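Long-range contacts in lactaldehyde dehydrogenase (PDB 3PQA), which oxidises lactaldehyde to lactate with NAD as the preferred cofactor, in the biosynthesis of coenzyme F420, and works as a homotetramer: residues N248-D253 with E285-K290; K258-L263 with E293-K298; G266-A271 with P372-I377. All blocks are in the same frame, centred on the assembly; numbering follows the deposited sequence.

How the contacts relate
All three contacts lie in one alpha/beta region and are built mainly from apolar side chains. Contacts 1 and 2 share helix 288-300, contacts 2 and 3 share helix 256-268, and contacts 1 and 3 reach different strands of the same sheet. Leu263 links contact 2 to Val250 of contact 1, and Phe295 links it to Ser267, Phe268, Ile374 and Ile376 of contact 3. Contact 1, buried but for Lys252 and Ser286, is aliphatic at the strand ends; the partly buried contact 2 sets a valine and a phenylalanine edge between helices, with a polar pair at the solvent side; contact 3, wholly buried, packs ring, proline and isoleucine between helix end and sheet.

Contact 1: N248-D253 with E285-K290; sequences NIVLKD and ESIADK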
loop_
_atom_site.group_PDB
_atom_site.type_symbol
_atom_site.label_atom_id
_atom_site.label_comp_id
_atom_site.label_asym_id
_atom_site.label_seq_id
_atom_site.Cartn_x
_atom_site.Cartn_y
_atom_site.Cartn_z
ATOM N N ASN B 248 -32.368 5.954 -3.202
ATOM C CA ASN B 248 -31.952 6.994 -2.280
ATOM C C ASN B 248 -32.939 6.980 -1.125
ATOM O O ASN B 248 -34.110 7.171 -1.333
ATOM C CB ASN B 248 -31.952 8.353 -2.995
ATOM C CG ASN B 248 -30.779 8.517 -3.973
ATOM O OD1 ASN B 248 -29.894 9.342 -3.742
ATOM N ND2 ASN B 248 -30.782 7.759 -5.080
ATOM N N ILE B 249 -32.433 6.800 0.094
ATOM C CA ILE B 249 -33.251 6.476 1.263
ATOM C C ILE B 249 -33.242 7.653 2.214
ATOM O O ILE B 249 -32.184 8.149 2.551
ATOM C CB ILE B 249 -32.653 5.245 1.992
ATOM C CG1 ILE B 249 -32.807 4.008 1.104
ATOM C CG2 ILE B 249 -33.255 5.073 3.424
ATOM C CD1 ILE B 249 -31.911 2.836 1.472
ATOM N N VAL B 250 -34.422 8.083 2.654
ATOM C CA VAL B 250 -34.511 9.230 3.553
ATOM C C VAL B 250 -35.144 8.726 4.835
ATOM O O VAL B 250 -36.348 8.425 4.851
ATOM C CB VAL B 250 -35.369 10.368 2.953
ATOM C CG1 VAL B 250 -35.490 11.566 3.931
ATOM C CG2 VAL B 250 -34.801 10.837 1.614
ATOM N N LEU B 251 -34.339 8.610 5.892
ATOM C CA LEU B 251 -34.856 8.161 7.195
ATOM C C LEU B 251 -35.555 9.309 7.929
ATOM O O LEU B 251 -35.355 10.471 7.601
ATOM C CB LEU B 251 -33.746 7.571 8.068
ATOM C CG LEU B 251 -33.018 6.339 7.515
ATOM C CD1 LEU B 251 -32.174 5.705 8.602
ATOM C CD2 LEU B 251 -34.006 5.323 6.990
ATOM N N LYS B 252 -36.365 8.983 8.927
ATOM C CA LYS B 252 -37.178 9.999 9.602
ATOM C C LYS B 252 -36.363 11.045 10.366
ATOM O O LYS B 252 -36.884 12.107 10.687
ATOM C CB LYS B 252 -38.217 9.347 10.524
ATOM C CG LYS B 252 -37.627 8.597 11.711
ATOM C CD LYS B 252 -38.739 7.906 12.511
ATOM C CE LYS B 252 -38.174 7.127 13.687
ATOM N NZ LYS B 252 -37.402 5.918 13.238
ATOM N N ASP B 253 -35.099 10.744 10.666
ATOM C CA ASP B 253 -34.249 11.704 11.358
ATOM C C ASP B 253 -33.378 12.554 10.416
ATOM O O ASP B 253 -32.526 13.314 10.880
ATOM C CB ASP B 253 -33.367 10.996 12.392
ATOM C CG ASP B 253 -32.252 10.203 11.753
ATOM O OD1 ASP B 253 -32.516 9.492 10.751
ATOM O OD2 ASP B 253 -31.110 10.311 12.233
ATOM N N GLU B 285 -42.541 6.858 6.215
ATOM C CA GLU B 285 -43.958 7.242 6.278
ATOM C C GLU B 285 -44.185 8.496 7.097
ATOM O O GLU B 285 -45.008 9.352 6.727
ATOM C CB GLU B 285 -44.803 6.116 6.891
ATOM C CG GLU B 285 -45.067 4.962 5.940
ATOM C CD GLU B 285 -45.879 3.835 6.565
ATOM O OE1 GLU B 285 -46.370 4.002 7.706
ATOM O OE2 GLU B 285 -45.998 2.770 5.925
ATOM N N SER B 286 -43.463 8.588 8.210
ATOM C CA SER B 286 -43.693 9.640 9.191
ATOM C C SER B 286 -43.344 11.031 8.642
ATOM O O SER B 286 -43.884 12.032 9.114
ATOM C CB SER B 286 -42.940 9.351 10.503
ATOM O OG SER B 286 -41.608 9.844 10.461
ATOM N N ILE B 287 -42.472 11.090 7.635
ATOM C CA ILE B 287 -42.037 12.384 7.099
ATOM C C ILE B 287 -42.337 12.560 5.600
ATOM O O ILE B 287 -41.915 13.556 4.997
ATOM C CB ILE B 287 -40.521 12.647 7.348
ATOM C CG1 ILE B 287 -39.664 11.516 6.772
ATOM C CG2 ILE B 287 -40.232 12.876 8.841
ATOM C CD1 ILE B 287 -38.251 11.964 6.408
ATOM N N ALA B 288 -43.062 11.596 5.029
ATOM C CA ALA B 288 -43.252 11.505 3.582
ATOM C C ALA B 288 -43.979 12.717 3.000
ATOM O O ALA B 288 -43.554 13.268 1.983
ATOM C CB ALA B 288 -43.970 10.219 3.215
ATOM N N ASP B 289 -45.069 13.132 3.642
ATOM C CA ASP B 289 -45.803 14.307 3.170
ATOM C C ASP B 289 -44.953 15.575 3.146
ATOM O O ASP B 289 -45.002 16.325 2.170
ATOM C CB ASP B 289 -47.074 14.557 3.997
ATOM C CG ASP B 289 -48.085 13.432 3.880
ATOM O OD1 ASP B 289 -48.173 12.780 2.820
ATOM O OD2 ASP B 289 -48.825 13.225 4.862
ATOM N N LYS B 290 -44.202 15.830 4.218
ATOM C CA LYS B 290 -43.385 17.032 4.288
ATOM C C LYS B 290 -42.274 16.976 3.257
ATOM O O LYS B 290 -42.003 17.967 2.580
ATOM C CB LYS B 290 -42.777 17.211 5.671
ATOM C CG LYS B 290 -43.769 17.548 6.754
ATOM C CD LYS B 290 -43.025 17.833 8.067
ATOM C CE LYS B 290 -42.105 16.665 8.456
ATOM N NZ LYS B 290 -40.765 17.167 8.850
#
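At the C-terminal ends of two neighbouring parallel strands, 246-250 and 278-284, which helix 256-268 connects in a beta-alpha-beta crossover, Ile287 reaches from the start of helix 288-300 to Val250, Leu251 and Lys252. The strands themselves are joined by backbone hydrogen bonds, among them that of Val250 with Leu282, and the contact lies just past their ends.

Ile287 supplies the largest share of the 175 Å² buried here. Its CG1 lies between the backbone N and the carbonyl carbon (chi1 56°), and the extended second torsion carries CD1 out to segment 248-253. There Ile287 CD1 meets Val250 CG1 at 3.7 Å, the two side chains crossing at a slant. The same methyl is 3.5 Å from Leu251 O and 3.9 Å from Lys252 CA, which places it against the turn as well as the strand. The other branch, Ile287 CG2, comes within 3.9 Å of Lys252 O.

On the exposed side, Ser286 OG lies 3.4 Å from Lys252 CB, touching the base of the lysine chain and not its charge. The Lys252 chain leads away, and its amino group has a long, weak ion pair with Glu381. Leu256 of helix 256-268 also packs on Ile287.

An alanine in place of Ile287 would probably open a gap beside Val250 CG1 and leave the Leu251 carbonyl without its methyl cover.

With no hydrogen bond or salt bridge between the two segments, the chemistry is consistent with the helix start being positioned here by shape and burial, while directional bonding comes from the adjoining strands.

Contact 2: K258-L263 with E293-K298; sequences KAVNAL and EMFVNK
Val260 is the bump of this helix pair: its two methyls project from helix 256-268 into a hollow lined by Met294, Phe295 and Lys298 of helix 288-300. The short axes approach to 9.6 Å and cross at -41°, with Val260 and Phe295 forming the closest CA pair at 5.6 Å. Val260 CG2 rests on Met294 CB at 3.8 Å. The other branch, Val260 CG1, set opposite the backbone N (chi1 171°), enters between Phe295 CA and the Lys298 chain, where it lies 3.7 Å from Lys298 CG; the valine crosses both Met294 and Lys298 at about a right angle.

A second bump runs the other way. Phe295 directs its ring edge at the backbone of helix 256-268, so that Phe295 CE1 stands 3.7 Å from Leu263 C, with that carbon in the ring plane, and 3.9 Å from Leu263 CB. Both helices pack side by side on one face of the catalytic-domain sheet, where Leu263 touches strands 246-250 and 278-284, joined through helix 256-268 as a crossover, and Phe295 touches Ile281.

At the solvent-facing margin, Asn261 OD1 and Lys298 NZ are 3.7 Å apart, a proximity and not a hydrogen bond. Aliphatic and ring-edge fit thus probably sets the helix spacing, the polar pair adding at most a loose electrostatic attraction.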
loop_
_atom_site.group_PDB
_atom_site.type_symbol
_atom_site.label_atom_id
_atom_site.label_comp_id
_atom_site.label_asym_id
_atom_site.label_seq_id
_atom_site.Cartn_x
_atom_site.Cartn_y
_atom_site.Cartn_z
ATOM N N LYS B 258 -31.527 19.680 3.602
ATOM C CA LYS B 258 -30.317 19.152 2.958
ATOM C C LYS B 258 -30.626 17.984 2.031
ATOM O O LYS B 258 -30.056 17.885 0.933
ATOM C CB LYS B 258 -29.286 18.718 4.004
ATOM C CG LYS B 258 -28.854 19.847 4.919
ATOM C CD LYS B 258 -27.358 20.005 4.970
ATOM C CE LYS B 258 -26.974 21.214 5.822
ATOM N NZ LYS B 258 -26.732 20.843 7.252
ATOM N N ALA B 259 -31.496 17.082 2.487
ATOM C CA ALA B 259 -31.866 15.925 1.683
ATOM C C ALA B 259 -32.556 16.370 0.383
ATOM O O ALA B 259 -32.231 15.888 -0.706
ATOM C CB ALA B 259 -32.742 14.984 2.464
ATOM N N VAL B 260 -33.487 17.311 0.501
ATOM C CA VAL B 260 -34.184 17.835 -0.669
ATOM C C VAL B 260 -33.205 18.467 -1.664
ATOM O O VAL B 260 -33.254 18.158 -2.859
ATOM C CB VAL B 260 -35.304 18.827 -0.275
ATOM C CG1 VAL B 260 -35.864 19.531 -1.499
ATOM C CG2 VAL B 260 -36.410 18.083 0.468
ATOM N N ASN B 261 -32.331 19.346 -1.182
ATOM C CA ASN B 261 -31.350 19.968 -2.066
ATOM C C ASN B 261 -30.473 18.930 -2.757
ATOM O O ASN B 261 -30.284 18.988 -3.975
ATOM C CB ASN B 261 -30.525 21.024 -1.316
ATOM C CG ASN B 261 -31.367 22.229 -0.923
ATOM O OD1 ASN B 261 -32.424 22.487 -1.516
ATOM N ND2 ASN B 261 -30.911 22.971 0.082
ATOM N N ALA B 262 -29.990 17.959 -1.983
ATOM C CA ALA B 262 -29.113 16.915 -2.529
ATOM C C ALA B 262 -29.857 16.073 -3.544
ATOM O O ALA B 262 -29.279 15.698 -4.573
ATOM C CB ALA B 262 -28.546 16.029 -1.412
ATOM N N LEU B 263 -31.133 15.788 -3.268
ATOM C CA LEU B 263 -31.905 14.909 -4.150
ATOM C C LEU B 263 -32.411 15.614 -5.396
ATOM O O LEU B 263 -32.604 14.969 -6.424
ATOM C CB LEU B 263 -33.036 14.189 -3.397
ATOM C CG LEU B 263 -32.546 13.127 -2.398
ATOM C CD1 LEU B 263 -33.639 12.781 -1.389
ATOM C CD2 LEU B 263 -32.053 11.853 -3.114
ATOM N N GLU B 293 -43.761 17.456 -0.376
ATOM C CA GLU B 293 -44.111 18.854 -0.608
ATOM C C GLU B 293 -42.860 19.700 -0.882
ATOM O O GLU B 293 -42.827 20.473 -1.847
ATOM C CB GLU B 293 -44.902 19.428 0.577
ATOM C CG GLU B 293 -45.338 20.866 0.368
ATOM C CD GLU B 293 -45.817 21.551 1.641
ATOM O OE1 GLU B 293 -46.232 22.715 1.543
ATOM O OE2 GLU B 293 -45.760 20.948 2.731
ATOM N N MET B 294 -41.832 19.541 -0.045
ATOM C CA MET B 294 -40.590 20.300 -0.198
ATOM C C MET B 294 -39.902 19.962 -1.534
ATOM O O MET B 294 -39.418 20.849 -2.237
ATOM C CB MET B 294 -39.628 20.051 0.983
ATOM C CG MET B 294 -40.140 20.494 2.372
ATOM S SD MET B 294 -39.200 19.802 3.780
ATOM C CE MET B 294 -37.649 20.640 3.570
ATOM N N PHE B 295 -39.883 18.676 -1.882
ATOM C CA PHE B 295 -39.193 18.190 -3.075
ATOM C C PHE B 295 -39.880 18.649 -4.368
ATOM O O PHE B 295 -39.229 19.158 -5.269
ATOM C CB PHE B 295 -39.079 16.667 -3.001
ATOM C CG PHE B 295 -38.268 16.050 -4.110
ATOM C CD1 PHE B 295 -36.886 16.238 -4.179
ATOM C CD2 PHE B 295 -38.889 15.257 -5.061
ATOM C CE1 PHE B 295 -36.142 15.646 -5.200
ATOM C CE2 PHE B 295 -38.165 14.654 -6.083
ATOM C CZ PHE B 295 -36.785 14.852 -6.158
ATOM N N VAL B 296 -41.202 18.497 -4.433
ATOM C CA VAL B 296 -41.977 18.987 -5.580
ATOM C C VAL B 296 -41.804 20.507 -5.759
ATOM O O VAL B 296 -41.561 20.984 -6.869
ATOM C CB VAL B 296 -43.473 18.606 -5.442
ATOM C CG1 VAL B 296 -44.325 19.341 -6.466
ATOM C CG2 VAL B 296 -43.660 17.089 -5.573
ATOM N N ASN B 297 -41.884 21.256 -4.656
ATOM C CA ASN B 297 -41.757 22.721 -4.697
ATOM C C ASN B 297 -40.434 23.218 -5.270
ATOM O O ASN B 297 -40.411 24.199 -6.008
ATOM C CB ASN B 297 -41.995 23.344 -3.317
ATOM C CG ASN B 297 -43.459 23.420 -2.963
ATOM O OD1 ASN B 297 -44.322 23.110 -3.786
ATOM N ND2 ASN B 297 -43.753 23.830 -1.732
ATOM N N LYS B 298 -39.343 22.532 -4.929
ATOM C CA LYS B 298 -38.022 22.878 -5.438
ATOM C C LYS B 298 -37.879 22.446 -6.896
ATOM O O LYS B 298 -37.226 23.125 -7.686
ATOM C CB LYS B 298 -36.915 22.265 -4.564
ATOM C CG LYS B 298 -36.873 22.757 -3.098
ATOM C CD LYS B 298 -36.330 24.178 -2.935
ATOM C CE LYS B 298 -35.634 24.333 -1.575
ATOM N NZ LYS B 298 -34.624 25.444 -1.557
#

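Contact 3: G266-A271 with P372-I377; sequences GSFIYA and PVIPII
Ser267 and Phe268 of the last turn of helix 256-268, with Ala271 just beyond it, meet Pro372 and Ile374 at the start of strand 373-379 through apolar contacts. The Phe268 and Pro372 side chains cross at about a right angle, with Phe268 CD1 3.6 Å from Pro372 CB. At the far end of the same ring, Phe268 CZ lies 3.8 Å from Ile374 CG1, an oblique approach that is neither over the face nor at the edge. Ile374 also presses on Ser267: Ile374 CD1 is 3.5 Å from Ser267 CB, closer than usual for two carbons. Its CG1 opposite the carbonyl carbon (chi1 -47°) lets the ethyl branch lie along that serine, whose CB in turn sits over the centre of the Phe268 ring. Ala271 CB approaches Pro372 CD more loosely, at 4.4 Å.

Here helix 256-268 packs on the mixed sheet of the catalytic domain of the aldehyde dehydrogenase fold, and the chain leads on from it towards Cys275, probably the nucleophile, as in relatives. Strand 373-379 runs between the parallel strands 278-284 and 350-357, its backbone hydrogen-bonded to both, through Pro375 with Ile281 and Ile374 with Leu356. Helix 288-300 covers the same region, with Phe295 against Ser267 and Ala299 against Phe268.

The contacts involving polar atoms are of a different kind. Pro372 O lies in the plane of the Phe268 ring, 3.5 Å from Phe268 CE1, so the carbonyl faces the ring's C-H edge. Ser267 OG touches Ile374 CD1 at 3.4 Å, but its hydrogen-bond partner is Leu263 O, one turn back in the helix. Ala271 O comes within 3.1 Å of Pro372 N, a nitrogen with no hydrogen to give, and equally close to Pro372 CD.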
loop_
_atom_site.group_PDB
_atom_site.type_symbol
_atom_site.label_atom_id
_atom_site.label_comp_id
_atom_site.label_asym_id
_atom_site.label_seq_id
_atom_site.Cartn_x
_atom_site.Cartn_y
_atom_site.Cartn_z
ATOM N N GLY B 266 -29.379 15.251 -7.583
ATOM C CA GLY B 266 -29.226 13.849 -7.973
ATOM C C GLY B 266 -30.295 13.388 -8.953
ATOM O O GLY B 266 -30.038 12.540 -9.825
ATOM N N SER B 267 -31.493 13.950 -8.802
ATOM C CA SER B 267 -32.619 13.625 -9.667
ATOM C C SER B 267 -32.540 14.285 -11.031
ATOM O O SER B 267 -32.939 13.679 -12.034
ATOM C CB SER B 267 -33.929 14.058 -8.997
ATOM O OG SER B 267 -34.195 13.235 -7.883
ATOM N N PHE B 268 -32.029 15.516 -11.079
ATOM C CA PHE B 268 -32.259 16.340 -12.268
ATOM C C PHE B 268 -31.036 16.843 -13.018
ATOM O O PHE B 268 -31.167 17.318 -14.143
ATOM C CB PHE B 268 -33.261 17.460 -11.960
ATOM C CG PHE B 268 -34.588 16.941 -11.451
ATOM C CD1 PHE B 268 -35.364 16.086 -12.238
ATOM C CD2 PHE B 268 -35.038 17.268 -10.177
ATOM C CE1 PHE B 268 -36.576 15.582 -11.779
ATOM C CE2 PHE B 268 -36.265 16.779 -9.703
ATOM C CZ PHE B 268 -37.034 15.926 -10.517
ATOM N N ILE B 269 -29.849 16.717 -12.427
ATOM C CA ILE B 269 -28.614 16.928 -13.187
ATOM C C ILE B 269 -28.641 16.125 -14.498
ATOM O O ILE B 269 -29.009 14.945 -14.508
ATOM C CB ILE B 269 -27.361 16.571 -12.340
ATOM C CG1 ILE B 269 -27.034 17.712 -11.373
ATOM C CG2 ILE B 269 -26.130 16.239 -13.228
ATOM C CD1 ILE B 269 -26.471 18.975 -12.036
ATOM N N TYR B 270 -28.235 16.791 -15.584
ATOM C CA TYR B 270 -28.258 16.252 -16.954
ATOM C C TYR B 270 -29.555 15.500 -17.285
ATOM O O TYR B 270 -29.547 14.468 -17.956
ATOM C CB TYR B 270 -26.977 15.440 -17.276
ATOM C CG TYR B 270 -26.803 15.142 -18.767
ATOM C CD1 TYR B 270 -26.992 16.140 -19.732
ATOM C CD2 TYR B 270 -26.467 13.870 -19.205
ATOM C CE1 TYR B 270 -26.835 15.866 -21.096
ATOM C CE2 TYR B 270 -26.316 13.583 -20.569
ATOM C CZ TYR B 270 -26.494 14.587 -21.504
ATOM O OH TYR B 270 -26.354 14.295 -22.849
ATOM N N ALA B 271 -30.678 16.058 -16.828
ATOM C CA ALA B 271 -32.016 15.498 -17.106
ATOM C C ALA B 271 -32.141 14.030 -16.679
ATOM O O ALA B 271 -32.871 13.251 -17.289
ATOM C CB ALA B 271 -32.383 15.685 -18.595
ATOM N N PRO B 372 -35.690 12.505 -16.311
ATOM C CA PRO B 372 -35.957 13.236 -15.071
ATOM C C PRO B 372 -37.292 12.813 -14.452
ATOM O O PRO B 372 -38.170 13.644 -14.229
ATOM C CB PRO B 372 -35.999 14.691 -15.537
ATOM C CG PRO B 372 -36.566 14.590 -16.950
ATOM C CD PRO B 372 -35.982 13.318 -17.514
ATOM N N VAL B 373 -37.420 11.511 -14.203
ATOM C CA VAL B 373 -38.641 10.880 -13.694
ATOM C C VAL B 373 -38.318 10.183 -12.369
ATOM O O VAL B 373 -37.553 9.208 -12.346
ATOM C CB VAL B 373 -39.205 9.830 -14.691
ATOM C CG1 VAL B 373 -40.396 9.092 -14.091
ATOM C CG2 VAL B 373 -39.573 10.484 -16.023
ATOM N N ILE B 374 -38.916 10.682 -11.282
ATOM C CA ILE B 374 -38.587 10.232 -9.933
ATOM C C ILE B 374 -39.786 9.604 -9.213
ATOM O O ILE B 374 -40.734 10.318 -8.846
ATOM C CB ILE B 374 -38.052 11.394 -9.061
ATOM C CG1 ILE B 374 -36.988 12.221 -9.810
ATOM C CG2 ILE B 374 -37.570 10.870 -7.683
ATOM C CD1 ILE B 374 -35.748 11.413 -10.295
ATOM N N PRO B 375 -39.742 8.275 -9.006
ATOM C CA PRO B 375 -40.722 7.611 -8.148
ATOM C C PRO B 375 -40.327 7.758 -6.687
ATOM O O PRO B 375 -39.143 7.611 -6.332
ATOM C CB PRO B 375 -40.630 6.152 -8.568
ATOM C CG PRO B 375 -39.177 6.004 -9.005
ATOM C CD PRO B 375 -38.771 7.325 -9.589
ATOM N N ILE B 376 -41.319 8.069 -5.858
ATOM C CA ILE B 376 -41.135 8.195 -4.420
ATOM C C ILE B 376 -42.033 7.152 -3.773
ATOM O O ILE B 376 -43.217 7.064 -4.114
ATOM C CB ILE B 376 -41.532 9.602 -3.914
ATOM C CG1 ILE B 376 -40.619 10.672 -4.543
ATOM C CG2 ILE B 376 -41.475 9.652 -2.370
ATOM C CD1 ILE B 376 -41.058 12.105 -4.315
ATOM N N ILE B 377 -41.470 6.361 -2.859
ATOM C CA ILE B 377 -42.203 5.302 -2.189
ATOM C C ILE B 377 -42.152 5.559 -0.700
ATOM O O ILE B 377 -41.064 5.634 -0.118
ATOM C CB ILE B 377 -41.593 3.904 -2.466
ATOM C CG1 ILE B 377 -41.537 3.605 -3.968
ATOM C CG2 ILE B 377 -42.338 2.813 -1.671
ATOM C CD1 ILE B 377 -40.279 4.161 -4.669
#